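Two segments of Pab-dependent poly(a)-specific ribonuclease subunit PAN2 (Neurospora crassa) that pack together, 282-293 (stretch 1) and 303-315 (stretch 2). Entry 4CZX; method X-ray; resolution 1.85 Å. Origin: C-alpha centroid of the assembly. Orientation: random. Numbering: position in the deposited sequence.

Stretch 1, residues 282-293: CYTQPQGVVLHF
Stretch 2, residues 303-315: ALADNKHNTYVWG

How does stretch 2 enter the contact? Strand 303-306 runs antiparallel to strand 290-293, their directions 149° apart. Phe293 and Leu304 form a non-hydrogen-bonded pair, CA atoms 4.5 Å apart, with both side chains on the same face; Phe293 (chi1 t) sets CD1 3.8 Å from CG of Leu304 (chi1 m, chi2 p), which meets the ring at its edge. Ala305 N then donates to His292 O at 2.9 Å.

Where does the ladder lose its regular step? A beta bulge lies between His292, paired with Ala305, and Val290, paired with Asp306 at a CA-CA distance of 4.1 Å. Ala305 O consequently accepts from two successive amides, Leu291 N at 2.7 Å and His292 N at 3.2 Å.

What does the turn contribute? Asp306 to His309 form a type I beta turn, with Asn307 at phi/psi -81/3 and Lys308 at -99/15. Asp306 (chi1 p) accepts through OD1 from Asn310 N at 2.8 Å, bracing the turn, and through OD2 from Gly288 N at 3.1 Å. Asn307 (chi1 p) grips Val289 twice: its OD1 accepts from Val289 N and its N donates to Val289 O, both at 2.8 Å. Gly288 suits this crowded spot, since a CB there would clash with Asn307 OD1 and Lys308 CG.

How does the returning strand, 310-315, hold the loop? Asn310 (chi1 m) donates from ND2 to OE1 of the extended Gln287 (chi1 and chi2 t) at 2.9 Å, and also to Asp306 OD2 at 3.0 Å. Tyr312 (chi1 m) accepts at OH from Gln287 N, 3.0 Å away. Further on, Trp314 (chi1 m, chi2 74°) offers a ring face to Thr284 (chi1 p): CG2 sits 3.5 Å from the centroid of its five-membered ring, a CH-pi contact. One water accepts from both Trp314 NE1 (2.8 Å) and Gln285 N (3.2 Å), bridging the stretches.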

ATOM      1  N   CYS A 282     -25.222  38.505  22.640  1.00 48.48           N
ATOM      2  CA  CYS A 282     -25.887  37.473  21.868  1.00 49.29           C
ATOM      3  C   CYS A 282     -25.407  36.091  22.290  1.00 51.16           C
ATOM      4  O   CYS A 282     -24.413  35.937  23.008  1.00 43.11           O
ATOM      5  CB  CYS A 282     -25.669  37.687  20.366  1.00 46.70           C
ATOM      6  SG  CYS A 282     -23.949  37.706  19.872  1.00 55.05           S
ATOM      7  N   TYR A 283     -26.139  35.083  21.853  1.00 57.54           N
ATOM      8  CA  TYR A 283     -25.822  33.720  22.213  1.00 58.90           C
ATOM      9  C   TYR A 283     -25.696  32.887  20.952  1.00 55.69           C
ATOM     10  O   TYR A 283     -26.328  33.179  19.932  1.00 56.55           O
ATOM     11  CB  TYR A 283     -26.888  33.146  23.146  1.00 61.38           C
ATOM     12  CG  TYR A 283     -27.049  33.917  24.438  1.00 63.66           C
ATOM     13  CD1 TYR A 283     -26.208  33.681  25.519  1.00 65.42           C
ATOM     14  CD2 TYR A 283     -28.044  34.874  24.581  1.00 67.52           C
ATOM     15  CE1 TYR A 283     -26.353  34.380  26.704  1.00 70.26           C
ATOM     16  CE2 TYR A 283     -28.196  35.577  25.759  1.00 70.85           C
ATOM     17  CZ  TYR A 283     -27.349  35.327  26.818  1.00 73.56           C
ATOM     18  OH  TYR A 283     -27.497  36.026  27.995  1.00 81.40           O
ATOM     19  N   THR A 284     -24.845  31.875  21.019  1.00 43.01           N
ATOM     20  CA  THR A 284     -24.729  30.895  19.954  1.00 39.67           C
ATOM     21  C   THR A 284     -25.101  29.553  20.567  1.00 45.30           C
ATOM     22  O   THR A 284     -25.291  29.463  21.780  1.00 47.18           O
ATOM     23  CB  THR A 284     -23.319  30.864  19.351  1.00 36.36           C
ATOM     24  OG1 THR A 284     -22.364  30.597  20.380  1.00 37.78           O
ATOM     25  CG2 THR A 284     -22.984  32.216  18.712  1.00 39.71           C
ATOM     26  N   GLN A 285     -25.231  28.511  19.754  1.00 46.55           N
ATOM     27  CA  GLN A 285     -25.662  27.226  20.303  1.00 54.75           C
ATOM     28  C   GLN A 285     -24.645  26.143  20.043  1.00 46.17           C
ATOM     29  O   GLN A 285     -24.943  25.179  19.340  1.00 54.98           O
ATOM     30  CB  GLN A 285     -27.008  26.804  19.709  1.00 65.29           C
ATOM     31  CG  GLN A 285     -27.948  27.956  19.402  1.00 74.17           C
ATOM     32  CD  GLN A 285     -28.350  28.729  20.640  1.00 80.96           C
ATOM     33  OE1 GLN A 285     -28.309  28.206  21.756  1.00 84.01           O
ATOM     34  NE2 GLN A 285     -28.740  29.984  20.450  1.00 81.16           N
ATOM     35  N   PRO A 286     -23.432  26.294  20.592  1.00 42.48           N
ATOM     36  CA  PRO A 286     -22.438  25.257  20.299  1.00 42.95           C
ATOM     37  C   PRO A 286     -22.835  23.929  20.934  1.00 39.37           C
ATOM     38  O   PRO A 286     -23.405  23.918  22.024  1.00 41.72           O
ATOM     39  CB  PRO A 286     -21.152  25.814  20.918  1.00 43.27           C
ATOM     40  CG  PRO A 286     -21.615  26.714  22.014  1.00 40.89           C
ATOM     41  CD  PRO A 286     -22.957  27.260  21.599  1.00 39.50           C
ATOM     42  N   GLN A 287     -22.574  22.826  20.246  1.00 42.16           N
ATOM     43  CA  GLN A 287     -22.856  21.516  20.807  1.00 43.42           C
ATOM     44  C   GLN A 287     -21.935  21.273  21.996  1.00 42.58           C
ATOM     45  O   GLN A 287     -22.367  20.795  23.040  1.00 43.62           O
ATOM     46  CB  GLN A 287     -22.684  20.414  19.755  1.00 45.02           C
ATOM     47  CG  GLN A 287     -22.984  19.019  20.285  1.00 52.54           C
ATOM     48  CD  GLN A 287     -22.774  17.922  19.255  1.00 55.23           C
ATOM     49  OE1 GLN A 287     -22.248  18.158  18.161  1.00 49.15           O
ATOM     50  NE2 GLN A 287     -23.185  16.708  19.604  1.00 54.59           N
ATOM     51  N   GLY A 288     -20.664  21.623  21.842  1.00 38.44           N
ATOM     52  CA  GLY A 288     -19.698  21.419  22.904  1.00 42.62           C
ATOM     53  C   GLY A 288     -19.169  22.709  23.493  1.00 39.07           C
ATOM     54  O   GLY A 288     -19.781  23.767  23.352  1.00 41.88           O
ATOM     55  N   VAL A 289     -18.026  22.604  24.163  1.00 38.78           N
ATOM     56  CA  VAL A 289     -17.337  23.752  24.733  1.00 35.53           C
ATOM     57  C   VAL A 289     -16.604  24.505  23.621  1.00 35.83           C
ATOM     58  O   VAL A 289     -15.908  23.888  22.820  1.00 31.39           O
ATOM     59  CB  VAL A 289     -16.330  23.316  25.802  1.00 38.24           C
ATOM     60  CG1 VAL A 289     -15.542  24.502  26.314  1.00 40.69           C
ATOM     61  CG2 VAL A 289     -17.045  22.592  26.947  1.00 49.51           C
ATOM     62  N   VAL A 290     -16.763  25.823  23.561  1.00 34.43           N
ATOM     63  CA  VAL A 290     -16.081  26.605  22.530  1.00 34.00           C
ATOM     64  C   VAL A 290     -14.579  26.590  22.801  1.00 35.97           C
ATOM     65  O   VAL A 290     -14.149  26.817  23.936  1.00 33.89           O
ATOM     66  CB  VAL A 290     -16.595  28.065  22.467  1.00 34.04           C
ATOM     67  CG1 VAL A 290     -15.841  28.844  21.402  1.00 27.16           C
ATOM     68  CG2 VAL A 290     -18.083  28.086  22.182  1.00 33.51           C
ATOM     69  N   LEU A 291     -13.796  26.285  21.767  1.00 26.43           N
ATOM     70  CA  LEU A 291     -12.335  26.205  21.875  1.00 25.17           C
ATOM     71  C   LEU A 291     -11.594  27.266  21.073  1.00 26.32           C
ATOM     72  O   LEU A 291     -10.469  27.636  21.424  1.00 28.17           O
ATOM     73  CB  LEU A 291     -11.837  24.837  21.408  1.00 25.62           C
ATOM     74  CG  LEU A 291     -12.183  23.630  22.274  1.00 32.73           C
ATOM     75  CD1 LEU A 291     -11.549  22.398  21.663  1.00 35.45           C
ATOM     76  CD2 LEU A 291     -11.710  23.828  23.706  1.00 36.74           C
ATOM     77  N   HIS A 292     -12.190  27.700  19.962  1.00 28.39           N
ATOM     78  CA  HIS A 292     -11.561  28.706  19.101  1.00 27.02           C
ATOM     79  C   HIS A 292     -12.583  29.665  18.533  1.00 25.59           C
ATOM     80  O   HIS A 292     -13.760  29.331  18.389  1.00 29.34           O
ATOM     81  CB  HIS A 292     -10.779  28.050  17.940  1.00 24.95           C
ATOM     82  CG  HIS A 292      -9.894  26.930  18.374  1.00 25.73           C
ATOM     83  ND1 HIS A 292      -8.699  27.135  19.028  1.00 26.47           N
ATOM     84  CD2 HIS A 292     -10.033  25.589  18.245  1.00 25.24           C
ATOM     85  CE1 HIS A 292      -8.158  25.963  19.321  1.00 26.57           C
ATOM     86  NE2 HIS A 292      -8.940  25.009  18.846  1.00 32.13           N
ATOM     87  N   PHE A 293     -12.102  30.856  18.196  1.00 26.86           N
ATOM     88  CA  PHE A 293     -12.939  31.953  17.731  1.00 27.50           C
ATOM     89  C   PHE A 293     -12.168  32.839  16.751  1.00 26.07           C
ATOM     90  O   PHE A 293     -10.972  33.076  16.930  1.00 26.64           O
ATOM     91  CB  PHE A 293     -13.435  32.788  18.928  1.00 25.90           C
ATOM     92  CG  PHE A 293     -14.189  34.016  18.534  1.00 30.04           C
ATOM     93  CD1 PHE A 293     -15.438  33.912  17.941  1.00 34.24           C
ATOM     94  CD2 PHE A 293     -13.652  35.278  18.752  1.00 34.42           C
ATOM     95  CE1 PHE A 293     -16.145  35.042  17.579  1.00 39.19           C
ATOM     96  CE2 PHE A 293     -14.356  36.421  18.386  1.00 36.12           C
ATOM     97  CZ  PHE A 293     -15.597  36.299  17.792  1.00 33.67           C
ATOM     98  N   ALA A 303     -16.799  33.194  13.642  1.00 29.15           N
ATOM     99  CA  ALA A 303     -16.634  31.737  13.612  1.00 29.01           C
ATOM    100  C   ALA A 303     -16.236  31.205  14.974  1.00 28.13           C
ATOM    101  O   ALA A 303     -15.411  31.805  15.653  1.00 32.08           O
ATOM    102  CB  ALA A 303     -15.600  31.338  12.573  1.00 25.68           C
ATOM    103  N   LEU A 304     -16.809  30.058  15.345  1.00 25.27           N
ATOM    104  CA  LEU A 304     -16.557  29.429  16.634  1.00 24.41           C
ATOM    105  C   LEU A 304     -16.379  27.926  16.447  1.00 30.66           C
ATOM    106  O   LEU A 304     -17.223  27.281  15.822  1.00 33.45           O
ATOM    107  CB  LEU A 304     -17.707  29.689  17.611  1.00 30.69           C
ATOM    108  CG  LEU A 304     -18.071  31.114  18.034  1.00 35.27           C
ATOM    109  CD1 LEU A 304     -18.945  31.816  16.994  1.00 46.50           C
ATOM    110  CD2 LEU A 304     -18.775  31.084  19.377  1.00 39.81           C
ATOM    111  N   ALA A 305     -15.294  27.365  16.971  1.00 24.90           N
ATOM    112  CA  ALA A 305     -15.112  25.919  16.910  1.00 29.48           C
ATOM    113  C   ALA A 305     -15.268  25.340  18.302  1.00 31.69           C
ATOM    114  O   ALA A 305     -14.799  25.943  19.271  1.00 32.29           O
ATOM    115  CB  ALA A 305     -13.744  25.557  16.328  1.00 27.30           C
ATOM    116  N   ASP A 306     -15.934  24.186  18.409  1.00 27.30           N
ATOM    117  CA  ASP A 306     -16.176  23.594  19.723  1.00 24.30           C
ATOM    118  C   ASP A 306     -15.465  22.255  19.892  1.00 29.02           C
ATOM    119  O   ASP A 306     -14.897  21.712  18.939  1.00 32.60           O
ATOM    120  CB  ASP A 306     -17.687  23.450  20.008  1.00 33.14           C
ATOM    121  CG  ASP A 306     -18.386  22.377  19.161  1.00 37.47           C
ATOM    122  OD1 ASP A 306     -17.737  21.474  18.591  1.00 32.29           O
ATOM    123  OD2 ASP A 306     -19.632  22.436  19.081  1.00 42.16           O
ATOM    124  N   ASN A 307     -15.504  21.714  21.108  1.00 30.94           N
ATOM    125  CA  ASN A 307     -14.735  20.508  21.372  1.00 32.99           C
ATOM    126  C   ASN A 307     -15.452  19.253  20.883  1.00 33.27           C
ATOM    127  O   ASN A 307     -14.958  18.146  21.067  1.00 30.33           O
ATOM    128  CB  ASN A 307     -14.400  20.403  22.865  1.00 33.51           C
ATOM    129  CG  ASN A 307     -15.596  20.073  23.715  1.00 31.73           C
ATOM    130  OD1 ASN A 307     -16.737  20.313  23.331  1.00 36.64           O
ATOM    131  ND2 ASN A 307     -15.340  19.509  24.887  1.00 38.13           N
ATOM    132  N   LYS A 308     -16.610  19.432  20.250  1.00 33.48           N
ATOM    133  CA  LYS A 308     -17.329  18.324  19.615  1.00 31.71           C
ATOM    134  C   LYS A 308     -17.067  18.275  18.100  1.00 31.08           C
ATOM    135  O   LYS A 308     -17.799  17.613  17.357  1.00 32.13           O
ATOM    136  CB  LYS A 308     -18.834  18.438  19.878  1.00 35.98           C
ATOM    137  CG  LYS A 308     -19.248  18.291  21.360  1.00 42.37           C
ATOM    138  CD  LYS A 308     -18.628  17.074  22.029  1.00 47.72           C
ATOM    139  CE  LYS A 308     -19.143  16.905  23.468  1.00 56.80           C
ATOM    140  NZ  LYS A 308     -18.970  18.144  24.295  1.00 61.64           N
ATOM    141  N   HIS A 309     -16.027  18.994  17.673  1.00 27.45           N
ATOM    142  CA  HIS A 309     -15.547  19.057  16.278  1.00 29.75           C
ATOM    143  C   HIS A 309     -16.386  19.951  15.344  1.00 34.89           C
ATOM    144  O   HIS A 309     -16.177  19.945  14.129  1.00 31.09           O
ATOM    145  CB  HIS A 309     -15.444  17.648  15.660  1.00 27.79           C
ATOM    146  CG  HIS A 309     -14.466  16.742  16.348  1.00 32.82           C
ATOM    147  ND1 HIS A 309     -13.622  15.902  15.654  1.00 32.03           N
ATOM    148  CD2 HIS A 309     -14.217  16.522  17.662  1.00 34.98           C
ATOM    149  CE1 HIS A 309     -12.882  15.217  16.508  1.00 37.69           C
ATOM    150  NE2 HIS A 309     -13.226  15.571  17.733  1.00 32.82           N
ATOM    151  N   ASN A 310     -17.314  20.732  15.888  1.00 32.39           N
ATOM    152  CA  ASN A 310     -18.097  21.623  15.034  1.00 30.96           C
ATOM    153  C   ASN A 310     -17.440  22.974  14.879  1.00 30.02           C
ATOM    154  O   ASN A 310     -16.865  23.497  15.827  1.00 29.52           O
ATOM    155  CB  ASN A 310     -19.504  21.838  15.590  1.00 32.82           C
ATOM    156  CG  ASN A 310     -20.215  20.547  15.892  1.00 40.43           C
ATOM    157  OD1 ASN A 310     -20.547  19.787  14.982  1.00 36.66           O
ATOM    158  ND2 ASN A 310     -20.465  20.290  17.177  1.00 40.05           N
ATOM    159  N   THR A 311     -17.523  23.540  13.680  1.00 29.78           N
ATOM    160  CA  THR A 311     -17.216  24.954  13.503  1.00 30.24           C
ATOM    161  C   THR A 311     -18.434  25.647  12.913  1.00 32.97           C
ATOM    162  O   THR A 311     -18.995  25.184  11.917  1.00 31.39           O
ATOM    163  CB  THR A 311     -16.000  25.183  12.603  1.00 26.08           C
ATOM    164  OG1 THR A 311     -14.831  24.686  13.262  1.00 27.76           O
ATOM    165  CG2 THR A 311     -15.809  26.675  12.325  1.00 28.66           C
ATOM    166  N   TYR A 312     -18.839  26.744  13.553  1.00 30.33           N
ATOM    167  CA  TYR A 312     -20.037  27.488  13.197  1.00 33.27           C
ATOM    168  C   TYR A 312     -19.674  28.860  12.668  1.00 34.86           C
ATOM    169  O   TYR A 312     -18.699  29.461  13.113  1.00 34.58           O
ATOM    170  CB  TYR A 312     -20.960  27.678  14.401  1.00 33.22           C
ATOM    171  CG  TYR A 312     -21.338  26.425  15.147  1.00 34.29           C
ATOM    172  CD1 TYR A 312     -20.519  25.912  16.141  1.00 39.71           C
ATOM    173  CD2 TYR A 312     -22.533  25.776  14.884  1.00 36.36           C
ATOM    174  CE1 TYR A 312     -20.868  24.774  16.842  1.00 37.63           C
ATOM    175  CE2 TYR A 312     -22.896  24.637  15.580  1.00 40.39           C
ATOM    176  CZ  TYR A 312     -22.056  24.138  16.557  1.00 41.30           C
ATOM    177  OH  TYR A 312     -22.404  22.999  17.247  1.00 40.66           O
ATOM    178  N   VAL A 313     -20.466  29.362  11.729  1.00 31.51           N
ATOM    179  CA  VAL A 313     -20.374  30.765  11.343  1.00 28.02           C
ATOM    180  C   VAL A 313     -21.680  31.445  11.697  1.00 32.48           C
ATOM    181  O   VAL A 313     -22.754  30.969  11.334  1.00 37.47           O
ATOM    182  CB  VAL A 313     -20.072  30.943   9.845  1.00 30.57           C
ATOM    183  CG1 VAL A 313     -20.314  32.397   9.407  1.00 35.45           C
ATOM    184  CG2 VAL A 313     -18.644  30.544   9.555  1.00 33.17           C
ATOM    185  N   TRP A 314     -21.574  32.553  12.428  1.00 33.33           N
ATOM    186  CA  TRP A 314     -22.724  33.348  12.822  1.00 35.32           C
ATOM    187  C   TRP A 314     -22.598  34.749  12.244  1.00 43.17           C
ATOM    188  O   TRP A 314     -21.495  35.214  11.945  1.00 39.04           O
ATOM    189  CB  TRP A 314     -22.851  33.422  14.348  1.00 42.57           C
ATOM    190  CG  TRP A 314     -23.396  32.171  14.996  1.00 40.47           C
ATOM    191  CD1 TRP A 314     -22.745  30.985  15.172  1.00 42.78           C
ATOM    192  CD2 TRP A 314     -24.701  32.001  15.565  1.00 43.32           C
ATOM    193  NE1 TRP A 314     -23.567  30.083  15.812  1.00 41.52           N
ATOM    194  CE2 TRP A 314     -24.773  30.684  16.062  1.00 42.32           C
ATOM    195  CE3 TRP A 314     -25.816  32.836  15.703  1.00 45.76           C
ATOM    196  CZ2 TRP A 314     -25.918  30.182  16.683  1.00 46.00           C
ATOM    197  CZ3 TRP A 314     -26.952  32.335  16.316  1.00 47.26           C
ATOM    198  CH2 TRP A 314     -26.994  31.022  16.799  1.00 48.97           C
ATOM    199  N   GLY A 315     -23.735  35.418  12.097  1.00 45.92           N
ATOM    200  CA  GLY A 315     -23.764  36.759  11.544  1.00 47.59           C
ATOM    201  C   GLY A 315     -25.165  37.130  11.113  1.00 45.32           C
ATOM    202  O   GLY A 315     -26.130  36.444  11.458  1.00 43.42           O
TER
HETATM  203  O   HOH W   1     -24.024  27.605  16.989  1.00 45.31           O